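Local coordinates for protein putative creatinine amidohydrolase (Bacteroides fragilis, PDB 3LUB) that probably hydrolyses carbon-nitrogen bonds in linear amides, as a zinc-dependent member of the creatininase superfamily, at residues A30-H34 / L84-I88; P73-H77 / H89-Q95; D49-E53 / M173-P177. All blocks are in the same frame, centred on the assembly; numbering follows the deposited sequence.

Contact 1. Residues A30-H34 / L84-I88; sequences ATEPH and LPFCI. With ZN (zinc ion), chain B; ZN (zinc ion), chain C; EDO (1,2-ethanediol), chain D.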
ATOM      1  N   ALA F  30     -15.667  -0.682  18.448  1.00 17.12           N
ATOM      2  CA  ALA F  30     -14.433  -1.355  18.832  1.00 17.08           C
ATOM      3  C   ALA F  30     -14.840  -2.697  19.420  1.00 17.53           C
ATOM      4  O   ALA F  30     -15.986  -2.855  19.858  1.00 18.60           O
ATOM      5  CB  ALA F  30     -13.635  -0.524  19.889  1.00 14.70           C
ATOM      6  N   THR F  31     -13.892  -3.640  19.421  1.00 19.05           N
ATOM      7  CA  THR F  31     -13.982  -4.921  20.110  1.00 18.40           C
ATOM      8  C   THR F  31     -12.922  -4.861  21.250  1.00 20.01           C
ATOM      9  O   THR F  31     -11.704  -4.995  21.033  1.00 18.92           O
ATOM     10  CB  THR F  31     -13.780  -6.072  19.098  1.00 18.63           C
ATOM     11  OG1 THR F  31     -14.688  -5.885  17.988  1.00 17.87           O
ATOM     12  CG2 THR F  31     -13.968  -7.488  19.734  1.00 14.28           C
ATOM     13  N   GLU F  32     -13.406  -4.642  22.469  1.00 20.14           N
ATOM     14  CA  GLU F  32     -12.604  -4.053  23.533  1.00 20.40           C
ATOM     15  C   GLU F  32     -13.181  -4.390  24.893  1.00 20.95           C
ATOM     16  O   GLU F  32     -14.349  -4.139  25.137  1.00 21.18           O
ATOM     17  CB  GLU F  32     -12.585  -2.527  23.383  1.00 17.96           C
ATOM     18  CG  GLU F  32     -11.635  -1.798  24.324  1.00 20.65           C
ATOM     19  CD  GLU F  32     -11.798  -0.294  24.300  1.00 23.66           C
ATOM     20  OE1 GLU F  32     -12.922   0.165  23.977  1.00 22.59           O
ATOM     21  OE2 GLU F  32     -10.825   0.432  24.616  1.00 22.23           O
ATOM     22  N   PRO F  33     -12.355  -4.941  25.791  1.00 22.29           N
ATOM     23  CA  PRO F  33     -12.812  -5.156  27.157  1.00 22.48           C
ATOM     24  C   PRO F  33     -13.217  -3.814  27.831  1.00 21.57           C
ATOM     25  O   PRO F  33     -12.555  -2.796  27.627  1.00 20.32           O
ATOM     26  CB  PRO F  33     -11.595  -5.755  27.855  1.00 22.89           C
ATOM     27  CG  PRO F  33     -10.652  -6.173  26.781  1.00 24.67           C
ATOM     28  CD  PRO F  33     -10.967  -5.371  25.586  1.00 21.27           C
ATOM     29  N   HIS F  34     -14.308  -3.864  28.595  1.00 20.48           N
ATOM     30  CA  HIS F  34     -14.888  -2.729  29.291  1.00 19.95           C
ATOM     31  C   HIS F  34     -15.060  -3.040  30.765  1.00 20.51           C
ATOM     32  O   HIS F  34     -16.131  -3.464  31.181  1.00 18.71           O
ATOM     33  CB  HIS F  34     -16.243  -2.420  28.673  1.00 19.84           C
ATOM     34  CG  HIS F  34     -16.134  -1.541  27.473  1.00 20.43           C
ATOM     35  ND1 HIS F  34     -15.605  -1.980  26.270  1.00 18.28           N
ATOM     36  CD2 HIS F  34     -16.413  -0.229  27.314  1.00 16.14           C
ATOM     37  CE1 HIS F  34     -15.620  -0.979  25.406  1.00 22.08           C
ATOM     38  NE2 HIS F  34     -16.097   0.095  26.018  1.00 20.17           N
ATOM     39  N   LEU F  84      -4.947  -8.013  25.921  1.00 24.83           N
ATOM     40  CA  LEU F  84      -6.142  -8.493  26.616  1.00 24.27           C
ATOM     41  C   LEU F  84      -6.939  -9.380  25.651  1.00 23.37           C
ATOM     42  O   LEU F  84      -7.133  -9.012  24.494  1.00 21.57           O
ATOM     43  CB  LEU F  84      -6.996  -7.331  27.137  1.00 24.96           C
ATOM     44  CG  LEU F  84      -6.433  -6.397  28.218  1.00 29.27           C
ATOM     45  CD1 LEU F  84      -7.335  -5.148  28.385  1.00 20.63           C
ATOM     46  CD2 LEU F  84      -6.180  -7.084  29.588  1.00 26.90           C
ATOM     47  N   PRO F  85      -7.429 -10.533  26.130  1.00 23.13           N
ATOM     48  CA  PRO F  85      -8.036 -11.500  25.239  1.00 22.61           C
ATOM     49  C   PRO F  85      -9.225 -10.939  24.461  1.00 21.37           C
ATOM     50  O   PRO F  85     -10.119 -10.318  25.039  1.00 20.99           O
ATOM     51  CB  PRO F  85      -8.455 -12.642  26.171  1.00 23.04           C
ATOM     52  CG  PRO F  85      -8.528 -12.027  27.535  1.00 24.12           C
ATOM     53  CD  PRO F  85      -7.505 -10.959  27.542  1.00 24.45           C
ATOM     54  N   PHE F  86      -9.175 -11.165  23.147  1.00 21.30           N
ATOM     55  CA  PHE F  86     -10.210 -10.831  22.183  1.00 20.65           C
ATOM     56  C   PHE F  86     -10.334  -9.346  21.845  1.00 20.47           C
ATOM     57  O   PHE F  86     -11.231  -8.959  21.130  1.00 21.48           O
ATOM     58  CB  PHE F  86     -11.560 -11.400  22.612  1.00 20.78           C
ATOM     59  CG  PHE F  86     -11.479 -12.808  23.098  1.00 20.30           C
ATOM     60  CD1 PHE F  86     -10.955 -13.795  22.286  1.00 24.23           C
ATOM     61  CD2 PHE F  86     -11.882 -13.141  24.384  1.00 19.79           C
ATOM     62  CE1 PHE F  86     -10.859 -15.086  22.737  1.00 22.47           C
ATOM     63  CE2 PHE F  86     -11.788 -14.413  24.828  1.00 21.26           C
ATOM     64  CZ  PHE F  86     -11.289 -15.398  24.005  1.00 18.50           C
ATOM     65  N   CYS F  87      -9.414  -8.532  22.341  1.00 20.75           N
ATOM     66  CA  CYS F  87      -9.355  -7.128  21.951  1.00 21.08           C
ATOM     67  C   CYS F  87      -8.645  -7.073  20.590  1.00 21.55           C
ATOM     68  O   CYS F  87      -7.603  -7.730  20.423  1.00 23.11           O
ATOM     69  CB  CYS F  87      -8.602  -6.340  23.008  1.00 22.56           C
ATOM     70  SG  CYS F  87      -8.381  -4.658  22.604  1.00 20.53           S
ATOM     71  N   ILE F  88      -9.218  -6.362  19.621  1.00 19.00           N
ATOM     72  CA  ILE F  88      -8.672  -6.328  18.275  1.00 19.58           C
ATOM     73  C   ILE F  88      -8.217  -4.912  17.905  1.00 18.92           C
ATOM     74  O   ILE F  88      -9.066  -4.036  17.654  1.00 19.17           O
ATOM     75  CB  ILE F  88      -9.697  -6.825  17.176  1.00 19.22           C
ATOM     76  CG1 ILE F  88     -10.196  -8.257  17.471  1.00 20.72           C
ATOM     77  CG2 ILE F  88      -9.057  -6.758  15.814  1.00 15.89           C
ATOM     78  CD1 ILE F  88      -9.049  -9.350  17.775  1.00 17.37           C
TER
HETATM   79 ZN    ZN B 301     -13.621   2.282  23.666  1.00 34.65          ZN
HETATM   80 ZN    ZN C 302     -16.574   2.139  25.454  1.00 21.51          ZN
HETATM   81  C1  EDO D 256     -13.997  -7.948  15.074  1.00 31.49           C
HETATM   82  O1  EDO D 256     -14.918  -7.943  16.172  1.00 38.52           O
HETATM   83  C2  EDO D 256     -14.448  -9.010  14.080  1.00 34.92           C
HETATM   84  O2  EDO D 256     -14.216 -10.327  14.617  1.00 36.96           O
HETATM   85  O   HOH W   1     -11.411  -2.974  18.291  1.00 11.16           O
HETATM   86  O   HOH W   2     -14.851   3.317  25.538  1.00 27.58           O
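This contact backs the dinuclear zinc site with a beta turn. L84 packs its CD1 on P33 CG at 3.8 Å. L84 to C87 form a type II turn, closed by C87 N to L84 O at 3.2 Å. F86 O lies 3.4 Å from T31 CG2, a van der Waals contact; the F86 ring leads away from 30-34 and packs against Y21 (edge-to-face) and F111 of a second subunit. The nearest CA pair is E32 and C87, at 4.7 Å. C87 CB touches P33 CD at 3.6 Å, and C87 CA sits 3.3 Å from T31 O in a CH...O contact. I88 N donates to that same T31 O at 3.2 Å, and a water links I88 O to T31 N. E32 OE1 and H34 NE2 each bind a zinc at 2.2 Å, and E32 OE2 is hydrogen-bonded to Q81. D43 bridges the ions; H120 and E168 complete the protein ligands. Loop 30-34 follows strand 23-28 before helix 42-62; 84-88 lies between strand 66-68 and helix 92-108.

Contact 2. Residues P73-H77 / H89-Q95; sequences PFGAH and HTRYATQ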
ATOM      1  N   PRO F  73     -16.929  -2.969  13.941  1.00 17.50           N
ATOM      2  CA  PRO F  73     -16.371  -3.327  15.228  1.00 17.71           C
ATOM      3  C   PRO F  73     -14.836  -3.221  15.292  1.00 18.07           C
ATOM      4  O   PRO F  73     -14.222  -3.946  16.063  1.00 21.25           O
ATOM      5  CB  PRO F  73     -16.804  -4.783  15.347  1.00 19.11           C
ATOM      6  CG  PRO F  73     -16.662  -5.295  13.944  1.00 20.25           C
ATOM      7  CD  PRO F  73     -16.979  -4.133  13.033  1.00 16.91           C
ATOM      8  N   PHE F  74     -14.230  -2.360  14.469  1.00 17.64           N
ATOM      9  CA  PHE F  74     -12.771  -2.297  14.331  1.00 17.06           C
ATOM     10  C   PHE F  74     -12.275  -0.950  14.838  1.00 17.52           C
ATOM     11  O   PHE F  74     -12.305   0.047  14.098  1.00 17.99           O
ATOM     12  CB  PHE F  74     -12.328  -2.568  12.884  1.00 16.89           C
ATOM     13  CG  PHE F  74     -12.686  -3.935  12.405  1.00 21.58           C
ATOM     14  CD1 PHE F  74     -12.039  -5.053  12.924  1.00 22.28           C
ATOM     15  CD2 PHE F  74     -13.681  -4.130  11.476  1.00 15.40           C
ATOM     16  CE1 PHE F  74     -12.421  -6.324  12.555  1.00 20.55           C
ATOM     17  CE2 PHE F  74     -14.050  -5.422  11.084  1.00 18.87           C
ATOM     18  CZ  PHE F  74     -13.422  -6.512  11.636  1.00 17.23           C
ATOM     19  N   GLY F  75     -11.823  -0.966  16.103  1.00 17.73           N
ATOM     20  CA  GLY F  75     -11.288   0.188  16.822  1.00 17.37           C
ATOM     21  C   GLY F  75      -9.779   0.264  16.823  1.00 16.86           C
ATOM     22  O   GLY F  75      -9.126  -0.709  16.513  1.00 16.76           O
ATOM     23  N   ALA F  76      -9.253   1.465  17.077  1.00 16.80           N
ATOM     24  CA  ALA F  76      -7.843   1.742  17.298  1.00 16.92           C
ATOM     25  C   ALA F  76      -7.615   1.774  18.806  1.00 18.39           C
ATOM     26  O   ALA F  76      -8.227   2.604  19.526  1.00 19.93           O
ATOM     27  CB  ALA F  76      -7.477   3.102  16.703  1.00 17.58           C
ATOM     28  N   HIS F  77      -6.676   0.946  19.263  1.00 19.36           N
ATOM     29  CA  HIS F  77      -6.445   0.710  20.697  1.00 19.61           C
ATOM     30  C   HIS F  77      -5.057   1.064  21.183  1.00 20.69           C
ATOM     31  O   HIS F  77      -4.170   1.378  20.378  1.00 20.06           O
ATOM     32  CB  HIS F  77      -6.786  -0.743  21.019  1.00 20.41           C
ATOM     33  CG  HIS F  77      -8.235  -1.004  20.865  1.00 18.05           C
ATOM     34  ND1 HIS F  77      -9.168  -0.381  21.660  1.00 20.78           N
ATOM     35  CD2 HIS F  77      -8.929  -1.680  19.925  1.00 23.48           C
ATOM     36  CE1 HIS F  77     -10.377  -0.727  21.260  1.00 24.07           C
ATOM     37  NE2 HIS F  77     -10.260  -1.512  20.209  1.00 20.46           N
ATOM     38  N   HIS F  89      -6.896  -4.685  17.835  1.00 18.54           N
ATOM     39  CA  HIS F  89      -6.391  -3.377  17.403  1.00 18.07           C
ATOM     40  C   HIS F  89      -6.481  -3.317  15.878  1.00 17.22           C
ATOM     41  O   HIS F  89      -6.014  -4.209  15.165  1.00 17.74           O
ATOM     42  CB  HIS F  89      -4.962  -3.078  17.915  1.00 16.64           C
ATOM     43  CG  HIS F  89      -4.366  -1.848  17.311  1.00 18.99           C
ATOM     44  ND1 HIS F  89      -4.847  -0.579  17.573  1.00 19.33           N
ATOM     45  CD2 HIS F  89      -3.366  -1.693  16.412  1.00 19.31           C
ATOM     46  CE1 HIS F  89      -4.170   0.301  16.860  1.00 19.55           C
ATOM     47  NE2 HIS F  89      -3.288  -0.352  16.124  1.00 18.13           N
ATOM     48  N   THR F  90      -7.049  -2.240  15.375  1.00 17.26           N
ATOM     49  CA  THR F  90      -7.088  -1.997  13.961  1.00 17.14           C
ATOM     50  C   THR F  90      -6.159  -0.844  13.609  1.00 16.63           C
ATOM     51  O   THR F  90      -6.261   0.229  14.201  1.00 17.28           O
ATOM     52  CB  THR F  90      -8.527  -1.637  13.546  1.00 16.55           C
ATOM     53  OG1 THR F  90      -9.430  -2.496  14.262  1.00 17.89           O
ATOM     54  CG2 THR F  90      -8.701  -1.811  12.092  1.00 15.00           C
ATOM     55  N   ARG F  91      -5.284  -1.051  12.626  1.00 14.75           N
ATOM     56  CA  ARG F  91      -4.438   0.034  12.106  1.00 15.76           C
ATOM     57  C   ARG F  91      -5.280   1.088  11.402  1.00 16.92           C
ATOM     58  O   ARG F  91      -6.311   0.781  10.793  1.00 16.17           O
ATOM     59  CB  ARG F  91      -3.371  -0.467  11.138  1.00 15.73           C
ATOM     60  CG  ARG F  91      -2.247  -1.288  11.736  1.00 18.89           C
ATOM     61  CD  ARG F  91      -1.469  -2.038  10.657  1.00 18.91           C
ATOM     62  NE  ARG F  91      -2.314  -3.021   9.979  1.00 23.94           N
ATOM     63  CZ  ARG F  91      -1.927  -3.831   8.998  1.00 26.39           C
ATOM     64  NH1 ARG F  91      -0.699  -3.782   8.544  1.00 28.99           N
ATOM     65  NH2 ARG F  91      -2.780  -4.699   8.466  1.00 24.94           N
ATOM     66  N   TYR F  92      -4.822   2.338  11.473  1.00 17.63           N
ATOM     67  CA  TYR F  92      -5.500   3.456  10.812  1.00 17.44           C
ATOM     68  C   TYR F  92      -5.720   3.167   9.324  1.00 15.46           C
ATOM     69  O   TYR F  92      -6.733   3.532   8.780  1.00 17.62           O
ATOM     70  CB  TYR F  92      -4.666   4.744  10.985  1.00 18.77           C
ATOM     71  CG  TYR F  92      -5.372   6.044  10.570  1.00 20.00           C
ATOM     72  CD1 TYR F  92      -5.511   6.423   9.209  1.00 22.59           C
ATOM     73  CD2 TYR F  92      -5.906   6.888  11.528  1.00 23.92           C
ATOM     74  CE1 TYR F  92      -6.173   7.610   8.838  1.00 20.01           C
ATOM     75  CE2 TYR F  92      -6.547   8.086  11.159  1.00 24.71           C
ATOM     76  CZ  TYR F  92      -6.664   8.428   9.822  1.00 23.51           C
ATOM     77  OH  TYR F  92      -7.315   9.590   9.515  1.00 30.99           O
ATOM     78  N   ALA F  93      -4.738   2.561   8.650  1.00 16.54           N
ATOM     79  CA  ALA F  93      -4.835   2.270   7.210  1.00 15.86           C
ATOM     80  C   ALA F  93      -5.941   1.275   6.920  1.00 15.26           C
ATOM     81  O   ALA F  93      -6.608   1.331   5.880  1.00 16.06           O
ATOM     82  CB  ALA F  93      -3.476   1.762   6.654  1.00 15.57           C
ATOM     83  N   THR F  94      -6.149   0.355   7.838  1.00 15.71           N
ATOM     84  CA  THR F  94      -7.168  -0.663   7.702  1.00 14.41           C
ATOM     85  C   THR F  94      -8.520   0.009   7.812  1.00 15.64           C
ATOM     86  O   THR F  94      -9.411  -0.287   7.033  1.00 15.35           O
ATOM     87  CB  THR F  94      -7.038  -1.744   8.802  1.00 12.83           C
ATOM     88  OG1 THR F  94      -5.761  -2.368   8.712  1.00 14.64           O
ATOM     89  CG2 THR F  94      -8.162  -2.805   8.681  1.00 12.30           C
ATOM     90  N   GLN F  95      -8.667   0.894   8.807  1.00 16.58           N
ATOM     91  CA  GLN F  95      -9.902   1.677   8.994  1.00 15.59           C
ATOM     92  C   GLN F  95     -10.176   2.514   7.768  1.00 15.55           C
ATOM     93  O   GLN F  95     -11.286   2.598   7.300  1.00 15.23           O
ATOM     94  CB  GLN F  95      -9.830   2.572  10.229  1.00 14.53           C
ATOM     95  CG  GLN F  95      -9.783   1.816  11.550  1.00 17.24           C
ATOM     96  CD  GLN F  95      -9.775   2.730  12.760  1.00 16.58           C
ATOM     97  OE1 GLN F  95      -9.001   3.680  12.838  1.00 23.33           O
ATOM     98  NE2 GLN F  95     -10.610   2.425  13.719  1.00 15.97           N
TER
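The contact lies within the creatininase fold, where the loop after strand 66-68 returns to the N-terminal start of helix 92-108. R91 is the N-cap residue, and the helix begins at Y92. Both touching faces are buried.

Hydrogen bonds dominate. G75 O accepts twice from T90: from the backbone N at 2.8 Å and from OG1 at 2.9 Å. One carbonyl thus holds both the main chain and the side chain of T90. Q95, in the first turn of the helix, reaches back to the loop, and its NE2 donates to F74 O at 2.9 Å. This amide also bonds to N123, which accepts from A76 N as well. H89 ND1 accepts from H77 N, while H89 NE2 is hydrogen-bonded to D131 of a third subunit.

Van der Waals contacts fill the gaps. F74 CB lies 3.2 Å from T90 OG1, which sits at the edge of the F74 ring. A76 CA is 3.8 Å from both T90 O and H89 ND1.

The join also meets other chains. R91 forms salt bridges with D101 and E100 of a second subunit. The H77 ring lies beside the zinc ligands E32 and H120, so this loop backs the metal site. Next to that ring, H77 N donates almost straight to H89 ND1, at 2.9 Å with an angle of 171°.

Contact 3. Residues D49-E53 / M173-P177; sequences DIAVE and MHYHP
Residues 49-53 are a helical piece from within helix 42-62, with phi/psi near -60/-45 and an E53 N to D49 O bond of 3.1 Å. Residues 173-175 are the last turn of helix 166-175. H176 leaves helical geometry at phi/psi -138/71. The backbones stay apart: the nearest CA pair is D49 and Y175, at 7.3 Å. Side chains therefore span the gap.

Y175 is the centre. With chi1 -80° (m) and chi2 -58°, it points toward helix 42-62. D49 has chi1 -70° (m) and lays its CB over the face of the Y175 ring, 3.7 Å from the centroid and 8° off the normal, a CH-pi contact. I50, chi1 -67° (m) and chi2 163° (t), packs CG1 4.0 Å from Y175 CE2. E53 has an off-rotamer chi1 of -105°, chi2 -151° (t) and chi3 82°; its OE2 accepts from Y175 OH at 2.6 Å.

H176, chi1 -66° (m) and chi2 -82°, makes a weak bond from NE2 to D49 OD2 at 2.7 Å; its ND1 bonds to E178. One water donates to D49 OD2 and Y175 O, both at 3.2 Å. Another donates to E53 OE2 at 2.7 Å and is hydrogen-bonded to H174 NE2 (chi1 168°, t) at 2.8 Å.

Helix 226-249 borders the join through V233 on Y175, and I236 and L240 on I50. The contact packs the C-terminal end of helix 166-175 on the side of helix 42-62, with a tyrosine meeting an i, i+4 acidic pair. These two helices carry zinc ligands D43 and E168 of the creatininase fold.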
ATOM      1  N   ASP F  49     -27.696   1.992  18.899  1.00 20.58           N
ATOM      2  CA  ASP F  49     -28.989   2.256  19.584  1.00 21.09           C
ATOM      3  C   ASP F  49     -29.359   3.749  19.641  1.00 20.50           C
ATOM      4  O   ASP F  49     -30.503   4.132  19.329  1.00 21.78           O
ATOM      5  CB  ASP F  49     -28.975   1.622  20.972  1.00 20.72           C
ATOM      6  CG  ASP F  49     -29.026   0.098  20.916  1.00 24.84           C
ATOM      7  OD1 ASP F  49     -29.032  -0.469  19.783  1.00 29.63           O
ATOM      8  OD2 ASP F  49     -29.023  -0.540  21.998  1.00 27.75           O
ATOM      9  N   ILE F  50     -28.393   4.616  19.964  1.00 20.09           N
ATOM     10  CA  ILE F  50     -28.614   6.070  19.897  1.00 18.71           C
ATOM     11  C   ILE F  50     -29.007   6.531  18.492  1.00 19.54           C
ATOM     12  O   ILE F  50     -29.969   7.288  18.315  1.00 20.34           O
ATOM     13  CB  ILE F  50     -27.380   6.863  20.390  1.00 20.59           C
ATOM     14  CG1 ILE F  50     -27.175   6.615  21.898  1.00 20.43           C
ATOM     15  CG2 ILE F  50     -27.509   8.355  20.051  1.00 19.73           C
ATOM     16  CD1 ILE F  50     -25.828   6.985  22.406  1.00 17.81           C
ATOM     17  N   ALA F  51     -28.273   6.085  17.484  1.00 19.75           N
ATOM     18  CA  ALA F  51     -28.513   6.537  16.104  1.00 19.08           C
ATOM     19  C   ALA F  51     -29.862   6.090  15.576  1.00 18.96           C
ATOM     20  O   ALA F  51     -30.545   6.849  14.875  1.00 20.19           O
ATOM     21  CB  ALA F  51     -27.366   6.080  15.169  1.00 16.79           C
ATOM     22  N   VAL F  52     -30.266   4.867  15.897  1.00 19.74           N
ATOM     23  CA  VAL F  52     -31.611   4.367  15.506  1.00 20.72           C
ATOM     24  C   VAL F  52     -32.710   5.212  16.176  1.00 20.86           C
ATOM     25  O   VAL F  52     -33.659   5.661  15.505  1.00 21.11           O
ATOM     26  CB  VAL F  52     -31.770   2.850  15.794  1.00 21.63           C
ATOM     27  CG1 VAL F  52     -33.252   2.391  15.734  1.00 21.87           C
ATOM     28  CG2 VAL F  52     -30.962   2.074  14.808  1.00 16.84           C
ATOM     29  N   GLU F  53     -32.546   5.486  17.468  1.00 21.28           N
ATOM     30  CA  GLU F  53     -33.487   6.345  18.188  1.00 23.55           C
ATOM     31  C   GLU F  53     -33.571   7.748  17.560  1.00 21.51           C
ATOM     32  O   GLU F  53     -34.629   8.273  17.423  1.00 22.71           O
ATOM     33  CB  GLU F  53     -33.092   6.486  19.648  1.00 22.69           C
ATOM     34  CG  GLU F  53     -33.919   5.723  20.652  1.00 33.88           C
ATOM     35  CD  GLU F  53     -33.943   6.412  22.014  1.00 31.07           C
ATOM     36  OE1 GLU F  53     -34.759   7.350  22.166  1.00 42.54           O
ATOM     37  OE2 GLU F  53     -33.147   6.044  22.915  1.00 35.09           O
HETATM   38  N   MSE F 173     -27.161  -0.050  30.746  1.00 21.88           N
HETATM   39  CA  MSE F 173     -28.229  -0.533  31.617  1.00 21.85           C
HETATM   40  C   MSE F 173     -29.581  -0.121  31.087  1.00 22.27           C
HETATM   41  O   MSE F 173     -30.550  -0.880  31.195  1.00 23.60           O
HETATM   42  CB  MSE F 173     -28.044  -0.061  33.051  1.00 20.97           C
HETATM   43  CG  MSE F 173     -26.955  -0.803  33.804  1.00 22.00           C
HETATM   44 SE   MSE F 173     -26.513   0.077  35.498  0.75 22.33          SE
HETATM   45  CE  MSE F 173     -27.989  -0.662  36.752  1.00 21.27           C
ATOM     46  N   HIS F 174     -29.636   1.060  30.494  1.00 21.67           N
ATOM     47  CA  HIS F 174     -30.862   1.563  29.870  1.00 21.77           C
ATOM     48  C   HIS F 174     -31.242   0.789  28.622  1.00 22.98           C
ATOM     49  O   HIS F 174     -32.331   0.233  28.528  1.00 22.97           O
ATOM     50  CB  HIS F 174     -30.714   3.040  29.570  1.00 22.04           C
ATOM     51  CG  HIS F 174     -31.774   3.601  28.690  1.00 21.91           C
ATOM     52  ND1 HIS F 174     -33.101   3.620  29.047  1.00 25.08           N
ATOM     53  CD2 HIS F 174     -31.698   4.234  27.499  1.00 23.00           C
ATOM     54  CE1 HIS F 174     -33.805   4.205  28.094  1.00 25.28           C
ATOM     55  NE2 HIS F 174     -32.976   4.591  27.140  1.00 23.27           N
ATOM     56  N   TYR F 175     -30.322   0.724  27.673  1.00 22.76           N
ATOM     57  CA  TYR F 175     -30.599   0.092  26.391  1.00 21.55           C
ATOM     58  C   TYR F 175     -30.587  -1.425  26.437  1.00 20.50           C
ATOM     59  O   TYR F 175     -31.401  -2.032  25.795  1.00 19.25           O
ATOM     60  CB  TYR F 175     -29.583   0.560  25.331  1.00 21.45           C
ATOM     61  CG  TYR F 175     -29.883   1.918  24.732  1.00 21.45           C
ATOM     62  CD1 TYR F 175     -31.092   2.174  24.090  1.00 22.72           C
ATOM     63  CD2 TYR F 175     -28.954   2.937  24.799  1.00 19.00           C
ATOM     64  CE1 TYR F 175     -31.357   3.421  23.542  1.00 21.50           C
ATOM     65  CE2 TYR F 175     -29.208   4.168  24.256  1.00 20.16           C
ATOM     66  CZ  TYR F 175     -30.404   4.399  23.616  1.00 23.17           C
ATOM     67  OH  TYR F 175     -30.622   5.636  23.083  1.00 19.45           O
ATOM     68  N   HIS F 176     -29.631  -2.034  27.141  1.00 21.59           N
ATOM     69  CA  HIS F 176     -29.543  -3.494  27.203  1.00 22.26           C
ATOM     70  C   HIS F 176     -29.240  -3.991  28.606  1.00 23.19           C
ATOM     71  O   HIS F 176     -28.164  -4.479  28.875  1.00 23.35           O
ATOM     72  CB  HIS F 176     -28.487  -4.022  26.228  1.00 22.36           C
ATOM     73  CG  HIS F 176     -28.838  -3.806  24.790  1.00 23.02           C
ATOM     74  ND1 HIS F 176     -29.674  -4.650  24.098  1.00 21.12           N
ATOM     75  CD2 HIS F 176     -28.501  -2.817  23.932  1.00 22.81           C
ATOM     76  CE1 HIS F 176     -29.813  -4.205  22.865  1.00 27.28           C
ATOM     77  NE2 HIS F 176     -29.133  -3.080  22.748  1.00 23.99           N
ATOM     78  N   PRO F 177     -30.213  -3.890  29.506  1.00 25.05           N
ATOM     79  CA  PRO F 177     -30.006  -4.341  30.880  1.00 25.95           C
ATOM     80  C   PRO F 177     -29.565  -5.815  31.051  1.00 25.98           C
ATOM     81  O   PRO F 177     -28.905  -6.151  32.032  1.00 26.87           O
ATOM     82  CB  PRO F 177     -31.368  -4.092  31.552  1.00 24.69           C
ATOM     83  CG  PRO F 177     -32.339  -3.842  30.450  1.00 25.74           C
ATOM     84  CD  PRO F 177     -31.550  -3.309  29.287  1.00 24.88           C
TER
HETATM   85  O   HOH W   3     -32.014  -1.255  22.757  1.00 30.41           O
HETATM   86  O   HOH W   4     -34.301   6.311  25.310  1.00 35.20           O

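How the contacts relate
Contacts 1 and 2 are buried and touch; contact 3 lies near the surface, its centre about 21 Å from that of contact 1 and about 24 Å from that of contact 2. Segments 73-77 and 84-88 both lie in the connection from strand 66-68 to helix 92-108. The segments of contacts 1 and 2 alternate along the chain, and T31 OG1 probably bonds to P73 O between them. Both meet a second subunit. No other protein chain of the assembly touches contact 3. Contact 1 combines zinc ligands with apolar packing, contact 2 relies on hydrogen bonds to loop backbone, and contact 3 uses acidic side chains, an aromatic ring and water between helix 42-62 and the C-terminal end of helix 166-175.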